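Local structure of transketolase (Campylobacter jejuni, 3L84) at residues R341-E346 with V477-A482. The protein is a transketolase, a dimeric member of the thiamine diphosphate-binding enzyme superfamily. Residues are numbered along the deposited sequence; the frame is centred on the assembly and turned at random.
Sequences RDSNGE and VENVKA
Two helices packed on the parallel sheet of the pyrimidine-binding domain, 340-354 and 476-488, meet near their first turns through a buried polar junction in which Asn479 reaches across to Ser343 and Asn344. The nearest pair of CA atoms, those of Asn344 and Asn479, stand 6.6 Å apart, and the gap is bridged by one carboxamide that uses both its ends. Its nitrogen, Asn479 ND2, donates to Ser343 OG at 2.8 Å, with the hydroxyl oxygen lying almost in the amide plane. Its oxygen, Asn479 OD1, accepts from Asn344 ND2 at 3.2 Å; this longer bond is nearly straight, 165° at the hydrogen, and the donor sits in the carbonyl plane on a lone pair of the acceptor. The two amide groups are only 5° from coplanar although the side chains that carry them cross at about a right angle. With CG anti to the backbone N (chi1 -167°), Asn479 extends from its own helix toward residues 343-344, and its two bonds fix which end of the amide is nitrogen and which oxygen. An asparagine held by a hydrogen bond at each end of its amide shows how two helices on one sheet can be joined by polar side chains, here a hydroxyl and two amides. In this domain both helices neighbour the sheet: Asn344 touches Ile438 of strand 436-440, while Asn479 touches Phe495 of strand 493-496. Placed between the backbone N and the carbonyl carbon, Ser343 OG donates to Thr340 O, in the preceding turn of the same helix, which leaves an oxygen lone pair for Asn479 ND2. Less comfortable is the 3.0 Å approach of Asn479 ND2 to Asn344 N, a meeting of two donors without a hydrogen bond, and Asn344 CB lies 3.3 Å from the same ND2.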
loop_
_atom_site.group_PDB
_atom_site.type_symbol
_atom_site.label_atom_id
_atom_site.label_comp_id
_atom_site.label_asym_id
_atom_site.label_seq_id
_atom_site.Cartn_x
_atom_site.Cartn_y
_atom_site.Cartn_z
ATOM N N ARG A 341 -6.928 -5.934 -21.801
ATOM C CA ARG A 341 -7.390 -4.613 -21.364
ATOM C C ARG A 341 -8.504 -4.107 -22.300
ATOM O O ARG A 341 -9.410 -3.397 -21.855
ATOM C CB ARG A 341 -6.262 -3.579 -21.274
ATOM C CG ARG A 341 -5.559 -3.224 -22.557
ATOM C CD ARG A 341 -4.578 -2.116 -22.314
ATOM N NE ARG A 341 -3.708 -1.866 -23.466
ATOM C CZ ARG A 341 -3.008 -0.756 -23.680
ATOM N NH1 ARG A 341 -3.143 0.317 -22.923
ATOM N NH2 ARG A 341 -2.185 -0.717 -24.733
ATOM N N ASP A 342 -8.408 -4.409 -23.591
ATOM C CA ASP A 342 -9.350 -3.956 -24.596
ATOM C C ASP A 342 -10.648 -4.740 -24.565
ATOM O O ASP A 342 -11.729 -4.135 -24.613
ATOM C CB ASP A 342 -8.714 -4.018 -25.991
ATOM C CG ASP A 342 -7.604 -3.025 -26.178
ATOM O OD1 ASP A 342 -7.634 -1.942 -25.571
ATOM O OD2 ASP A 342 -6.688 -3.296 -26.987
ATOM N N SER A 343 -10.606 -6.075 -24.477
ATOM C CA SER A 343 -11.839 -6.814 -24.262
ATOM C C SER A 343 -12.507 -6.329 -22.989
ATOM O O SER A 343 -13.723 -6.128 -22.952
ATOM C CB SER A 343 -11.613 -8.324 -24.218
ATOM O OG SER A 343 -10.639 -8.689 -23.253
ATOM N N ASN A 344 -11.730 -6.116 -21.939
ATOM C CA ASN A 344 -12.332 -5.704 -20.670
ATOM C C ASN A 344 -12.992 -4.352 -20.780
ATOM O O ASN A 344 -14.092 -4.168 -20.229
ATOM C CB ASN A 344 -11.304 -5.779 -19.547
ATOM C CG ASN A 344 -11.937 -5.566 -18.198
ATOM O OD1 ASN A 344 -11.891 -4.433 -17.620
ATOM N ND2 ASN A 344 -12.566 -6.576 -17.709
ATOM N N GLY A 345 -12.377 -3.403 -21.467
ATOM C CA GLY A 345 -12.968 -2.096 -21.621
ATOM C C GLY A 345 -14.298 -2.177 -22.350
ATOM O O GLY A 345 -15.258 -1.474 -21.994
ATOM N N GLU A 346 -14.384 -3.024 -23.374
ATOM C CA GLU A 346 -15.663 -3.206 -24.048
ATOM C C GLU A 346 -16.729 -3.803 -23.138
ATOM O O GLU A 346 -17.889 -3.382 -23.158
ATOM C CB GLU A 346 -15.445 -4.118 -25.241
ATOM C CG GLU A 346 -14.602 -3.467 -26.316
ATOM C CD GLU A 346 -15.381 -2.994 -27.451
ATOM O OE1 GLU A 346 -15.124 -3.525 -28.558
ATOM O OE2 GLU A 346 -16.266 -2.123 -27.237
ATOM N N VAL A 477 -13.179 -14.129 -24.569
ATOM C CA VAL A 477 -14.224 -15.039 -24.158
ATOM C C VAL A 477 -14.050 -15.370 -22.658
ATOM O O VAL A 477 -15.008 -15.319 -21.868
ATOM C CB VAL A 477 -14.234 -16.295 -25.013
ATOM C CG1 VAL A 477 -15.157 -17.364 -24.466
ATOM C CG2 VAL A 477 -14.615 -15.928 -26.474
ATOM N N GLU A 478 -12.830 -15.706 -22.252
ATOM C CA GLU A 478 -12.584 -15.927 -20.838
ATOM C C GLU A 478 -12.918 -14.669 -20.019
ATOM O O GLU A 478 -13.393 -14.763 -18.896
ATOM C CB GLU A 478 -11.140 -16.375 -20.558
ATOM C CG GLU A 478 -10.745 -17.758 -21.048
ATOM C CD GLU A 478 -9.493 -18.296 -20.416
ATOM O OE1 GLU A 478 -8.730 -17.542 -19.757
ATOM O OE2 GLU A 478 -9.237 -19.512 -20.601
ATOM N N ASN A 479 -12.617 -13.498 -20.562
ATOM C CA ASN A 479 -12.882 -12.249 -19.864
ATOM C C ASN A 479 -14.378 -12.046 -19.582
ATOM O O ASN A 479 -14.775 -11.601 -18.505
ATOM C CB ASN A 479 -12.266 -11.093 -20.674
ATOM C CG ASN A 479 -12.164 -9.761 -19.965
ATOM O OD1 ASN A 479 -12.581 -9.546 -18.762
ATOM N ND2 ASN A 479 -11.562 -8.854 -20.643
ATOM N N VAL A 480 -15.222 -12.398 -20.568
ATOM C CA VAL A 480 -16.671 -12.344 -20.424
ATOM C C VAL A 480 -17.124 -13.363 -19.370
ATOM O O VAL A 480 -17.932 -13.018 -18.479
ATOM C CB VAL A 480 -17.389 -12.626 -21.769
ATOM C CG1 VAL A 480 -18.851 -12.981 -21.525
ATOM C CG2 VAL A 480 -17.194 -11.451 -22.667
ATOM N N LYS A 481 -16.670 -14.615 -19.473
ATOM C CA LYS A 481 -17.097 -15.642 -18.526
ATOM C C LYS A 481 -16.693 -15.258 -17.093
ATOM O O LYS A 481 -17.446 -15.518 -16.143
ATOM C CB LYS A 481 -16.534 -17.007 -18.932
ATOM C CG LYS A 481 -17.146 -17.547 -20.205
ATOM C CD LYS A 481 -16.384 -18.766 -20.701
ATOM C CE LYS A 481 -16.968 -19.415 -21.944
ATOM N NZ LYS A 481 -15.997 -20.475 -22.426
ATOM N N ALA A 482 -15.535 -14.608 -16.957
ATOM C CA ALA A 482 -15.069 -14.151 -15.654
ATOM C C ALA A 482 -16.034 -13.113 -15.086
ATOM O O ALA A 482 -16.367 -13.168 -13.911
ATOM C CB ALA A 482 -13.671 -13.537 -15.757
#